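PDB 1JWI: bitiscetin from Bitis arietans, which binds von Willebrand factor and induces its interaction, through the A1 domain, with platelet glycoprotein Ibα, resulting in platelet aggregation. Local coordinates for residues L70-K75 against P97-G102; G23-A28 against D65-L70; T76-P81 against V90-D95; H38-D43 against P122-S127. All blocks are in the same frame, centred on the assembly; numbering follows the deposited sequence.

Interaction 1: L70-K75 against P97-G102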
loop_
_atom_site.group_PDB
_atom_site.type_symbol
_atom_site.label_atom_id
_atom_site.label_comp_id
_atom_site.label_asym_id
_atom_site.label_seq_id
_atom_site.Cartn_x
_atom_site.Cartn_y
_atom_site.Cartn_z
ATOM N N LEU A 70 11.491 6.584 5.411
ATOM C CA LEU A 70 10.357 7.011 4.602
ATOM C C LEU A 70 9.017 6.478 5.115
ATOM O O LEU A 70 8.915 5.304 5.477
ATOM C CB LEU A 70 10.576 6.554 3.163
ATOM C CG LEU A 70 9.620 7.110 2.117
ATOM C CD1 LEU A 70 9.803 8.619 2.000
ATOM C CD2 LEU A 70 9.902 6.429 0.780
ATOM N N ARG A 71 7.999 7.341 5.145
ATOM C CA ARG A 71 6.664 6.953 5.603
ATOM C C ARG A 71 5.533 7.645 4.831
ATOM O O ARG A 71 5.660 8.804 4.423
ATOM C CB ARG A 71 6.486 7.252 7.098
ATOM C CG ARG A 71 5.141 6.769 7.654
ATOM C CD ARG A 71 5.041 6.860 9.181
ATOM N NE ARG A 71 4.970 8.233 9.671
ATOM C CZ ARG A 71 4.802 8.567 10.950
ATOM N NH1 ARG A 71 4.683 7.627 11.877
ATOM N NH2 ARG A 71 4.749 9.845 11.304
ATOM N N ASP A 72 4.437 6.917 4.632
ATOM C CA ASP A 72 3.260 7.457 3.957
ATOM C C ASP A 72 2.490 8.195 5.052
ATOM O O ASP A 72 1.923 7.571 5.942
ATOM C CB ASP A 72 2.407 6.319 3.377
ATOM C CG ASP A 72 1.059 6.805 2.833
ATOM O OD1 ASP A 72 0.244 5.953 2.422
ATOM O OD2 ASP A 72 0.814 8.029 2.816
ATOM N N GLU A 73 2.477 9.520 4.984
ATOM C CA GLU A 73 1.814 10.330 6.000
ATOM C C GLU A 73 0.304 10.541 5.864
ATOM O O GLU A 73 -0.282 11.287 6.652
ATOM C CB GLU A 73 2.499 11.697 6.087
ATOM C CG GLU A 73 2.946 12.071 7.484
ATOM C CD GLU A 73 3.997 11.125 8.023
ATOM O OE1 GLU A 73 5.062 10.994 7.382
ATOM O OE2 GLU A 73 3.757 10.513 9.087
ATOM N N SER A 74 -0.340 9.912 4.887
ATOM C CA SER A 74 -1.784 10.098 4.752
ATOM C C SER A 74 -2.487 9.596 6.015
ATOM O O SER A 74 -2.017 8.665 6.663
ATOM C CB SER A 74 -2.317 9.395 3.491
ATOM O OG SER A 74 -1.838 8.072 3.369
ATOM N N LYS A 75 -3.605 10.216 6.376
ATOM C CA LYS A 75 -4.305 9.813 7.594
ATOM C C LYS A 75 -5.188 8.588 7.401
ATOM O O LYS A 75 -5.574 7.943 8.374
ATOM C CB LYS A 75 -5.138 10.978 8.144
ATOM C CG LYS A 75 -6.251 11.447 7.222
ATOM C CD LYS A 75 -7.115 12.530 7.880
ATOM C CE LYS A 75 -8.028 11.966 8.973
ATOM N NZ LYS A 75 -7.293 11.333 10.112
ATOM N N PRO A 97 -2.573 -2.345 6.884
ATOM C CA PRO A 97 -1.994 -1.163 6.239
ATOM C C PRO A 97 -0.473 -1.239 6.218
ATOM O O PRO A 97 0.147 -1.685 7.185
ATOM C CB PRO A 97 -2.496 -0.014 7.110
ATOM C CG PRO A 97 -3.832 -0.531 7.600
ATOM C CD PRO A 97 -3.488 -1.954 7.970
ATOM N N THR A 98 0.121 -0.801 5.113
ATOM C CA THR A 98 1.573 -0.815 4.958
ATOM C C THR A 98 1.989 0.623 4.637
ATOM O O THR A 98 1.996 1.027 3.473
ATOM C CB THR A 98 1.983 -1.762 3.800
ATOM O OG1 THR A 98 1.158 -1.497 2.650
ATOM C CG2 THR A 98 1.818 -3.222 4.219
ATOM N N LYS A 99 2.334 1.392 5.667
ATOM C CA LYS A 99 2.680 2.797 5.461
ATOM C C LYS A 99 4.130 3.187 5.714
ATOM O O LYS A 99 4.507 4.337 5.500
ATOM C CB LYS A 99 1.739 3.667 6.308
ATOM C CG LYS A 99 0.271 3.332 6.041
ATOM C CD LYS A 99 -0.688 4.064 6.948
ATOM C CE LYS A 99 -0.932 5.481 6.479
ATOM N NZ LYS A 99 -1.947 6.125 7.349
ATOM N N CYS A 100 4.934 2.228 6.159
ATOM C CA CYS A 100 6.350 2.461 6.429
ATOM C C CYS A 100 7.192 1.729 5.379
ATOM O O CYS A 100 6.810 0.654 4.908
ATOM C CB CYS A 100 6.714 1.970 7.838
ATOM S SG CYS A 100 6.037 3.040 9.152
ATOM N N PHE A 101 8.340 2.302 5.029
ATOM C CA PHE A 101 9.208 1.704 4.018
ATOM C C PHE A 101 10.549 1.186 4.509
ATOM O O PHE A 101 11.131 1.707 5.461
ATOM C CB PHE A 101 9.442 2.692 2.873
ATOM C CG PHE A 101 8.208 2.975 2.061
ATOM C CD1 PHE A 101 7.221 3.834 2.550
ATOM C CD2 PHE A 101 8.012 2.363 0.819
ATOM C CE1 PHE A 101 6.054 4.079 1.812
ATOM C CE2 PHE A 101 6.852 2.597 0.074
ATOM C CZ PHE A 101 5.874 3.453 0.569
ATOM N N GLY A 102 11.034 0.151 3.826
ATOM C CA GLY A 102 12.305 -0.441 4.179
ATOM C C GLY A 102 12.996 -1.008 2.954
ATOM O O GLY A 102 12.399 -1.096 1.874
HETATM O O HOH W 1 0.298 3.382 2.226
#

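Interaction 2: G23-A28 against D65-L70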
loop_
_atom_site.group_PDB
_atom_site.type_symbol
_atom_site.label_atom_id
_atom_site.label_comp_id
_atom_site.label_asym_id
_atom_site.label_seq_id
_atom_site.Cartn_x
_atom_site.Cartn_y
_atom_site.Cartn_z
ATOM N N GLY A 23 13.296 -3.583 15.737
ATOM C CA GLY A 23 12.324 -2.711 16.376
ATOM C C GLY A 23 11.288 -2.244 15.380
ATOM O O GLY A 23 11.483 -2.384 14.170
ATOM N N THR A 24 10.182 -1.700 15.875
ATOM C CA THR A 24 9.142 -1.204 14.991
ATOM C C THR A 24 9.703 0.062 14.359
ATOM O O THR A 24 10.661 0.636 14.872
ATOM C CB THR A 24 7.844 -0.868 15.763
ATOM O OG1 THR A 24 8.065 0.262 16.615
ATOM C CG2 THR A 24 7.409 -2.057 16.609
ATOM N N TRP A 25 9.114 0.492 13.246
ATOM C CA TRP A 25 9.590 1.683 12.553
ATOM C C TRP A 25 9.688 2.869 13.506
ATOM O O TRP A 25 10.708 3.560 13.549
ATOM C CB TRP A 25 8.656 2.037 11.392
ATOM C CG TRP A 25 9.192 3.118 10.495
ATOM C CD1 TRP A 25 10.001 2.959 9.403
ATOM C CD2 TRP A 25 8.937 4.525 10.602
ATOM N NE1 TRP A 25 10.257 4.182 8.819
ATOM C CE2 TRP A 25 9.616 5.159 9.535
ATOM C CE3 TRP A 25 8.195 5.313 11.496
ATOM C CZ2 TRP A 25 9.575 6.544 9.336
ATOM C CZ3 TRP A 25 8.155 6.693 11.297
ATOM C CH2 TRP A 25 8.843 7.292 10.221
ATOM N N GLU A 26 8.632 3.099 14.276
ATOM C CA GLU A 26 8.611 4.220 15.210
ATOM C C GLU A 26 9.732 4.133 16.252
ATOM O O GLU A 26 10.433 5.118 16.489
ATOM C CB GLU A 26 7.242 4.312 15.899
ATOM C CG GLU A 26 6.834 5.747 16.227
ATOM C CD GLU A 26 5.394 5.869 16.710
ATOM O OE1 GLU A 26 4.479 5.385 16.006
ATOM O OE2 GLU A 26 5.178 6.458 17.790
ATOM N N ASP A 27 9.907 2.965 16.870
ATOM C CA ASP A 27 10.969 2.814 17.863
ATOM C C ASP A 27 12.321 3.033 17.200
ATOM O O ASP A 27 13.230 3.634 17.778
ATOM C CB ASP A 27 10.950 1.415 18.495
ATOM C CG ASP A 27 9.714 1.166 19.348
ATOM O OD1 ASP A 27 9.191 2.128 19.954
ATOM O OD2 ASP A 27 9.278 -0.001 19.423
ATOM N N ALA A 28 12.447 2.532 15.974
ATOM C CA ALA A 28 13.686 2.665 15.226
ATOM C C ALA A 28 14.060 4.139 15.098
ATOM O O ALA A 28 15.183 4.525 15.418
ATOM C CB ALA A 28 13.536 2.022 13.846
ATOM N N ASP A 65 13.957 -7.348 6.269
ATOM C CA ASP A 65 13.982 -6.125 5.489
ATOM C C ASP A 65 14.644 -5.163 6.482
ATOM O O ASP A 65 14.801 -5.498 7.660
ATOM C CB ASP A 65 12.566 -5.640 5.159
ATOM C CG ASP A 65 11.794 -6.622 4.279
ATOM O OD1 ASP A 65 10.950 -7.368 4.815
ATOM O OD2 ASP A 65 12.036 -6.652 3.061
ATOM N N ALA A 66 15.037 -3.982 6.026
ATOM C CA ALA A 66 15.660 -3.018 6.928
ATOM C C ALA A 66 14.978 -1.657 6.809
ATOM O O ALA A 66 14.846 -1.116 5.713
ATOM C CB ALA A 66 17.147 -2.896 6.617
ATOM N N TRP A 67 14.525 -1.121 7.938
ATOM C CA TRP A 67 13.853 0.177 7.978
ATOM C C TRP A 67 14.694 1.358 7.513
ATOM O O TRP A 67 15.878 1.465 7.858
ATOM C CB TRP A 67 13.404 0.514 9.412
ATOM C CG TRP A 67 12.301 -0.325 9.974
ATOM C CD1 TRP A 67 12.277 -0.930 11.200
ATOM C CD2 TRP A 67 11.031 -0.593 9.370
ATOM N NE1 TRP A 67 11.069 -1.555 11.396
ATOM C CE2 TRP A 67 10.285 -1.364 10.289
ATOM C CE3 TRP A 67 10.449 -0.253 8.142
ATOM C CZ2 TRP A 67 8.984 -1.803 10.018
ATOM C CZ3 TRP A 67 9.153 -0.693 7.873
ATOM C CH2 TRP A 67 8.438 -1.457 8.807
ATOM N N ILE A 68 14.074 2.239 6.730
ATOM C CA ILE A 68 14.705 3.485 6.307
ATOM C C ILE A 68 13.690 4.558 6.731
ATOM O O ILE A 68 12.564 4.220 7.109
ATOM C CB ILE A 68 14.995 3.577 4.778
ATOM C CG1 ILE A 68 13.749 3.270 3.956
ATOM C CG2 ILE A 68 16.159 2.654 4.424
ATOM C CD1 ILE A 68 13.987 3.484 2.455
ATOM N N GLY A 69 14.072 5.827 6.669
ATOM C CA GLY A 69 13.187 6.884 7.143
ATOM C C GLY A 69 11.989 7.372 6.354
ATOM O O GLY A 69 11.500 8.461 6.623
ATOM N N LEU A 70 11.491 6.584 5.411
ATOM C CA LEU A 70 10.357 7.011 4.602
ATOM C C LEU A 70 9.017 6.478 5.115
ATOM O O LEU A 70 8.915 5.304 5.477
ATOM C CB LEU A 70 10.576 6.554 3.163
ATOM C CG LEU A 70 9.620 7.110 2.117
ATOM C CD1 LEU A 70 9.803 8.619 2.000
ATOM C CD2 LEU A 70 9.902 6.429 0.780
#

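Interaction 3: T76-P81 against V90-D95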
loop_
_atom_site.group_PDB
_atom_site.type_symbol
_atom_site.label_atom_id
_atom_site.label_comp_id
_atom_site.label_asym_id
_atom_site.label_seq_id
_atom_site.Cartn_x
_atom_site.Cartn_y
_atom_site.Cartn_z
ATOM N N THR A 76 -5.503 8.269 6.147
ATOM C CA THR A 76 -6.329 7.103 5.832
ATOM C C THR A 76 -5.501 5.813 5.932
ATOM O O THR A 76 -4.275 5.867 6.041
ATOM C CB THR A 76 -6.932 7.229 4.409
ATOM O OG1 THR A 76 -5.960 7.791 3.520
ATOM C CG2 THR A 76 -8.160 8.123 4.428
ATOM N N GLN A 77 -6.167 4.662 5.915
ATOM C CA GLN A 77 -5.472 3.378 6.001
ATOM C C GLN A 77 -4.603 3.147 4.767
ATOM O O GLN A 77 -3.497 2.623 4.868
ATOM C CB GLN A 77 -6.485 2.241 6.169
ATOM C CG GLN A 77 -7.108 2.194 7.562
ATOM C CD GLN A 77 -8.255 1.200 7.675
ATOM O OE1 GLN A 77 -8.281 0.177 6.995
ATOM N NE2 GLN A 77 -9.206 1.495 8.558
ATOM N N GLN A 78 -5.118 3.524 3.601
ATOM C CA GLN A 78 -4.361 3.405 2.365
ATOM C C GLN A 78 -4.278 4.816 1.782
ATOM O O GLN A 78 -4.888 5.748 2.313
ATOM C CB GLN A 78 -5.002 2.393 1.393
ATOM C CG GLN A 78 -6.499 2.527 1.163
ATOM C CD GLN A 78 -6.858 3.710 0.291
ATOM O OE1 GLN A 78 -7.645 4.571 0.693
ATOM N NE2 GLN A 78 -6.295 3.756 -0.916
ATOM N N CYS A 79 -3.539 4.976 0.696
ATOM C CA CYS A 79 -3.319 6.296 0.129
ATOM C C CYS A 79 -4.367 7.002 -0.741
ATOM O O CYS A 79 -4.375 8.231 -0.820
ATOM C CB CYS A 79 -1.976 6.260 -0.591
ATOM S SG CYS A 79 -1.698 7.568 -1.800
ATOM N N SER A 80 -5.258 6.261 -1.384
ATOM C CA SER A 80 -6.249 6.916 -2.233
ATOM C C SER A 80 -7.306 7.708 -1.458
ATOM O O SER A 80 -7.972 7.171 -0.576
ATOM C CB SER A 80 -6.948 5.888 -3.117
ATOM O OG SER A 80 -7.874 6.539 -3.963
ATOM N N PRO A 81 -7.466 9.002 -1.774
ATOM C CA PRO A 81 -8.465 9.814 -1.075
ATOM C C PRO A 81 -9.881 9.646 -1.653
ATOM O O PRO A 81 -10.859 10.073 -1.038
ATOM C CB PRO A 81 -7.923 11.228 -1.232
ATOM C CG PRO A 81 -7.300 11.180 -2.599
ATOM C CD PRO A 81 -6.562 9.856 -2.569
ATOM N N VAL A 90 -13.979 7.384 3.226
ATOM C CA VAL A 90 -14.182 7.689 4.639
ATOM C C VAL A 90 -14.095 6.367 5.386
ATOM O O VAL A 90 -13.240 6.192 6.257
ATOM C CB VAL A 90 -15.560 8.342 4.892
ATOM C CG1 VAL A 90 -15.738 8.599 6.390
ATOM C CG2 VAL A 90 -15.664 9.649 4.117
ATOM N N TYR A 91 -14.973 5.435 5.035
ATOM C CA TYR A 91 -14.952 4.107 5.649
ATOM C C TYR A 91 -13.833 3.311 4.973
ATOM O O TYR A 91 -13.687 3.366 3.753
ATOM C CB TYR A 91 -16.295 3.394 5.434
ATOM C CG TYR A 91 -16.287 1.949 5.887
ATOM C CD1 TYR A 91 -16.263 1.625 7.242
ATOM C CD2 TYR A 91 -16.237 0.910 4.960
ATOM C CE1 TYR A 91 -16.175 0.295 7.667
ATOM C CE2 TYR A 91 -16.149 -0.421 5.369
ATOM C CZ TYR A 91 -16.116 -0.723 6.723
ATOM O OH TYR A 91 -15.997 -2.041 7.134
ATOM N N GLU A 92 -13.046 2.587 5.763
ATOM C CA GLU A 92 -11.943 1.764 5.243
ATOM C C GLU A 92 -11.836 0.466 6.038
ATOM O O GLU A 92 -12.075 0.453 7.243
ATOM C CB GLU A 92 -10.599 2.498 5.349
ATOM C CG GLU A 92 -10.398 3.626 4.350
ATOM C CD GLU A 92 -9.004 4.210 4.435
ATOM O OE1 GLU A 92 -8.687 4.837 5.469
ATOM O OE2 GLU A 92 -8.224 4.029 3.470
ATOM N N ASN A 93 -11.458 -0.616 5.365
ATOM C CA ASN A 93 -11.329 -1.908 6.029
ATOM C C ASN A 93 -10.102 -2.637 5.483
ATOM O O ASN A 93 -10.177 -3.808 5.119
ATOM C CB ASN A 93 -12.592 -2.745 5.779
ATOM C CG ASN A 93 -12.790 -3.846 6.810
ATOM O OD1 ASN A 93 -13.616 -4.744 6.617
ATOM N ND2 ASN A 93 -12.053 -3.776 7.912
ATOM N N VAL A 94 -8.972 -1.934 5.408
ATOM C CA VAL A 94 -7.733 -2.534 4.910
ATOM C C VAL A 94 -7.248 -3.590 5.914
ATOM O O VAL A 94 -7.150 -3.314 7.115
ATOM C CB VAL A 94 -6.633 -1.456 4.702
ATOM C CG1 VAL A 94 -5.309 -2.121 4.349
ATOM C CG2 VAL A 94 -7.035 -0.505 3.565
ATOM N N ASP A 95 -6.959 -4.790 5.414
ATOM C CA ASP A 95 -6.516 -5.907 6.254
ATOM C C ASP A 95 -5.297 -5.537 7.096
ATOM O O ASP A 95 -5.341 -5.597 8.324
ATOM C CB ASP A 95 -6.186 -7.123 5.386
ATOM C CG ASP A 95 -5.960 -8.383 6.204
ATOM O OD1 ASP A 95 -5.251 -9.288 5.710
ATOM O OD2 ASP A 95 -6.498 -8.477 7.332
HETATM O O HOH W 2 -9.642 4.562 8.569
#

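Interaction 4: H38-D43 against P122-S127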
loop_
_atom_site.group_PDB
_atom_site.type_symbol
_atom_site.label_atom_id
_atom_site.label_comp_id
_atom_site.label_asym_id
_atom_site.label_seq_id
_atom_site.Cartn_x
_atom_site.Cartn_y
_atom_site.Cartn_z
ATOM N N HIS A 38 18.606 10.200 12.543
ATOM C CA HIS A 38 17.267 9.814 12.092
ATOM C C HIS A 38 17.430 8.540 11.275
ATOM O O HIS A 38 18.552 8.146 10.953
ATOM C CB HIS A 38 16.675 10.876 11.149
ATOM C CG HIS A 38 16.323 12.172 11.811
ATOM N ND1 HIS A 38 15.252 12.302 12.668
ATOM C CD2 HIS A 38 16.877 13.404 11.709
ATOM C CE1 HIS A 38 15.158 13.562 13.062
ATOM N NE2 HIS A 38 16.131 14.251 12.495
ATOM N N LEU A 39 16.312 7.900 10.944
ATOM C CA LEU A 39 16.370 6.730 10.090
ATOM C C LEU A 39 16.924 7.356 8.821
ATOM O O LEU A 39 16.609 8.507 8.508
ATOM C CB LEU A 39 14.973 6.158 9.837
ATOM C CG LEU A 39 14.459 5.266 10.962
ATOM C CD1 LEU A 39 13.007 4.878 10.707
ATOM C CD2 LEU A 39 15.360 4.022 11.059
ATOM N N ALA A 40 17.755 6.609 8.108
ATOM C CA ALA A 40 18.386 7.100 6.893
ATOM C C ALA A 40 17.442 7.612 5.815
ATOM O O ALA A 40 16.400 7.014 5.535
ATOM C CB ALA A 40 19.279 6.003 6.298
ATOM N N SER A 41 17.820 8.739 5.224
ATOM C CA SER A 41 17.081 9.324 4.120
ATOM C C SER A 41 18.100 9.108 3.007
ATOM O O SER A 41 19.302 9.166 3.268
ATOM C CB SER A 41 16.853 10.817 4.339
ATOM O OG SER A 41 18.072 11.538 4.274
ATOM N N ILE A 42 17.632 8.841 1.790
ATOM C CA ILE A 42 18.517 8.592 0.649
ATOM C C ILE A 42 18.193 9.652 -0.399
ATOM O O ILE A 42 17.052 9.761 -0.832
ATOM C CB ILE A 42 18.280 7.155 0.098
ATOM C CG1 ILE A 42 18.686 6.136 1.176
ATOM C CG2 ILE A 42 19.067 6.929 -1.180
ATOM C CD1 ILE A 42 18.343 4.702 0.844
ATOM N N ASP A 43 19.187 10.438 -0.803
ATOM C CA ASP A 43 18.908 11.512 -1.753
ATOM C C ASP A 43 19.438 11.333 -3.166
ATOM O O ASP A 43 19.118 12.130 -4.042
ATOM C CB ASP A 43 19.403 12.847 -1.177
ATOM C CG ASP A 43 18.552 14.033 -1.625
ATOM O OD1 ASP A 43 18.795 15.161 -1.135
ATOM O OD2 ASP A 43 17.639 13.848 -2.459
ATOM N N PRO A 122 15.546 -4.878 11.461
ATOM C CA PRO A 122 16.749 -4.138 11.833
ATOM C C PRO A 122 16.576 -2.788 11.134
ATOM O O PRO A 122 15.648 -2.615 10.329
ATOM C CB PRO A 122 17.879 -4.987 11.240
ATOM C CG PRO A 122 17.236 -5.671 10.085
ATOM C CD PRO A 122 15.881 -6.052 10.640
ATOM N N PHE A 123 17.446 -1.832 11.421
ATOM C CA PHE A 123 17.301 -0.520 10.808
ATOM C C PHE A 123 18.620 0.202 10.611
ATOM O O PHE A 123 19.666 -0.232 11.095
ATOM C CB PHE A 123 16.358 0.351 11.639
ATOM C CG PHE A 123 16.752 0.467 13.080
ATOM C CD1 PHE A 123 16.469 -0.557 13.977
ATOM C CD2 PHE A 123 17.411 1.601 13.540
ATOM C CE1 PHE A 123 16.835 -0.451 15.318
ATOM C CE2 PHE A 123 17.781 1.717 14.880
ATOM C CZ PHE A 123 17.492 0.684 15.771
ATOM N N ILE A 124 18.553 1.314 9.895
ATOM C CA ILE A 124 19.739 2.087 9.590
ATOM C C ILE A 124 19.591 3.552 9.960
ATOM O O ILE A 124 18.668 4.231 9.506
ATOM C CB ILE A 124 20.069 1.986 8.089
ATOM C CG1 ILE A 124 21.231 2.917 7.746
ATOM C CG2 ILE A 124 18.838 2.340 7.266
ATOM C CD1 ILE A 124 21.518 3.009 6.273
ATOM N N CYS A 125 20.519 4.024 10.790
ATOM C CA CYS A 125 20.537 5.411 11.230
ATOM C C CYS A 125 21.535 6.227 10.407
ATOM O O CYS A 125 22.498 5.692 9.846
ATOM C CB CYS A 125 20.917 5.499 12.708
ATOM S SG CYS A 125 19.758 4.694 13.854
ATOM N N LYS A 126 21.278 7.525 10.338
ATOM C CA LYS A 126 22.125 8.456 9.611
ATOM C C LYS A 126 22.181 9.755 10.416
ATOM O O LYS A 126 21.148 10.262 10.865
ATOM C CB LYS A 126 21.534 8.710 8.224
ATOM C CG LYS A 126 22.171 9.839 7.441
ATOM C CD LYS A 126 21.455 9.996 6.110
ATOM C CE LYS A 126 21.941 11.211 5.342
ATOM N NZ LYS A 126 21.142 11.409 4.095
ATOM N N SER A 127 23.386 10.278 10.622
ATOM C CA SER A 127 23.548 11.520 11.367
ATOM C C SER A 127 24.696 12.333 10.777
ATOM O O SER A 127 25.535 11.726 10.075
ATOM C CB SER A 127 23.814 11.225 12.846
ATOM O OG SER A 127 25.062 10.582 13.034
#

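Interaction 1: L70-K75 against P97-G102
Arg71 and Cys100 form a non-hydrogen-bonded antiparallel pair where strands 66-72 and 100-103 meet, in the sheet that also holds strand 112-115 and continues from Leu70 to Asp72 into the other protein chain. Backbone bonds flank the pair: Phe101 N to Leu70 O at 3.1 Å, and the short, nearly straight Asp72 N to Lys99 O at 2.7 Å (176° at the hydrogen). Leu70 CB meets Phe101 CB at 4.0 Å. Leu70 CD2 lies 4.0 Å above the Phe101 ring plane, shifted toward the rim, while Leu70 O sits at the ring's edge. On the face bearing Arg71 and Cys100, Arg71 CD rests 3.9 Å from Cys100 SG, whose disulfide partner is Cys117.

Beyond Asp72, the Lys99 side chain bends at chi3 (80°), bringing CE beside Ser74 O. Lys99 NZ donates to Ser74 O at 2.6 Å and also to Thr76 O. Ser74 N donates to Asp72 OD2, an Asx turn, and Ser74 OG donates to the same oxygen from the same face. A water joins Asp72 OD1 to Thr98 O. An antiparallel strand pair from which the long loop departs belongs to the C-type lectin-like fold, consistent with the loop-swapped dimers of snaclecs.

Interaction 2: G23-A28 against D65-L70
Trp25 and Trp67 bring the first turn of helix 25-34 against strand 66-72 in the interior of the C-type lectin-like domain. Trp25 CG is anti to the backbone N (chi1 -171°), which directs the indole from the helix start to the strand. The two indoles form a T-shaped pair. Their planes stand 88° apart, and the five-membered ring of Trp25 turns its edge toward the face of the six-membered ring of Trp67, with 5.1 Å between centroids. Trp25 CB sits over the centre of that same six-membered ring, 4.0 Å from the centroid, in a CH-pi contact. Trp25 CD1 meets Trp67 CE3 at 3.5 Å, the tightest approach of the two side chains.

Each indole also spends its N-H on a backbone carbonyl of the opposite segment. Trp67 NE1 donates to Gly23 O at 2.9 Å; the acceptor lies in the ring plane, and the donor in the carbonyl plane. Trp25 NE1 donates to Ile68 O, also at 2.9 Å, with the oxygen 18° out of the indole plane. Both polar edges of this buried pair are therefore satisfied, and the two bonds should fix how the rings are rotated.

At the helix end, Thr24 is the N-cap, its OG1 accepting from Asp27 N.

Apolar packing completes the contact. Cys100 of strand 100-103 packs on both indoles, while Phe123 and Leu115 border Trp67 from strands 121-126 and 112-115. Further along the helix, Ala28 points its side chain toward the strand, and its CB reaches Trp67 CD1 at 4.2 Å.

Interaction 3: T76-P81 against V90-D95
Glu92 and Gln77 slide past each other in opposite directions, so that the amide of Gln77 and the carboxylate of Glu92 lie stacked, with planes 29° apart. Each side chain thereby delivers its polar end to the backbone of the facing segment. Glu92 CG stands anti to its carbonyl carbon (chi1 -74°), and the chain beyond runs extended toward Thr76 to Gln78. There the carboxylate works as a fork: OE1 accepts from Gln77 N at 2.6 Å, and OE2 from Gln78 N at 3.1 Å. Both donors come in on the syn sides, somewhat out of the carboxylate plane. Two successive amides thus hold the one group, which would favour its negative charge.

In the reverse direction, Gln77 OE1 receives Val94 N at 2.7 Å, the donor lying nearly in line with the amide C=O. Gln77 NE2 adds only a weak bond to Glu92 O, and a water accepts weakly from Gln77 NE2 and donates to Glu92 OE1.

Thr76 crosses Glu92 at about a right angle, with its CB 3.2 Å from Glu92 OE1. Its OG1 donates to Gln78 O at 2.6 Å, within the same segment. Gln78 crosses Val94 in the same perpendicular fashion, CG against CG2 at 3.9 Å.

Both segments are parts of the long loop of the C-type lectin-like domain, which in snaclecs reaches the partner subunit, consistent with the disulfide from Cys79 to the chain of another protein. The centre of the contact lies about 21 Å from the centre of the chain; Gln77 packs on Pro97, and the loop runs between strands 66-72 and 100-103.

Interaction 4: H38-D43 against P122-S127
Leu39 CD2 comes obliquely to the ring of Phe123, crossing that side chain at about a right angle; it meets Phe123 CB at 3.8 Å and CD2 of the ring at 4.0 Å. Cys125 SG lies at the ring's edge, in its plane, and the ring of Phe19 from strand 14-20 meets Phe123 at a shallow angle. The other flat group, the imidazole of His38, is held through ND1 by Glu29 of helix 25-34.

Short strand 38-39 pairs antiparallel with strand 121-126. His38 and Lys126 exchange two bonds, His38 N to Lys126 O at 3.0 Å and Lys126 N to His38 O at 2.9 Å. Ala40 N follows with Ile124 O, also at 2.9 Å. Beside this bond Ala40 CB packs on Ile124 CD1, 3.7 Å away, and the Lys126 side chain passes over Ala40.

Lys126 is fully extended, every torsion near 180° (chi1 170°), and its NZ reaches Ser41 O at 3.0 Å from above the carbonyl plane, and Ser41 OG at 3.1 Å. Its charge is met by Glu47 of helix 45-58, while Ser41 OG also bonds an acidic side chain of the other protein chain.

Cys125 is disulfide-bonded to Cys32, tying strand 121-126 to helix 25-34. This pairing of the last strand with the short strand after the first helix, backed by that disulfide, is characteristic of the C-type lectin fold.

How the interactions relate
Interactions 2 and 4 are buried in the body of the domain, interaction 1 is partly buried, and interaction 3 lies on the surface, its centre about 28 Å from that of interaction 4. Interactions 1 and 2 share Leu70 and strand 66-72, and Cys100 packs against both tryptophans. Backbone bonds such as Gly69 N to Ala40 O and Trp67 N to Pro122 O join interaction 2 to interaction 4. Lys99 links interaction 1 to interaction 3 through Thr76 O. The chemistry shifts accordingly: paired indoles at the centre, strand ladders with lysines at their margins in 1 and 4, and side-chain-to-backbone polar bonds in the irregular loop of interaction 3.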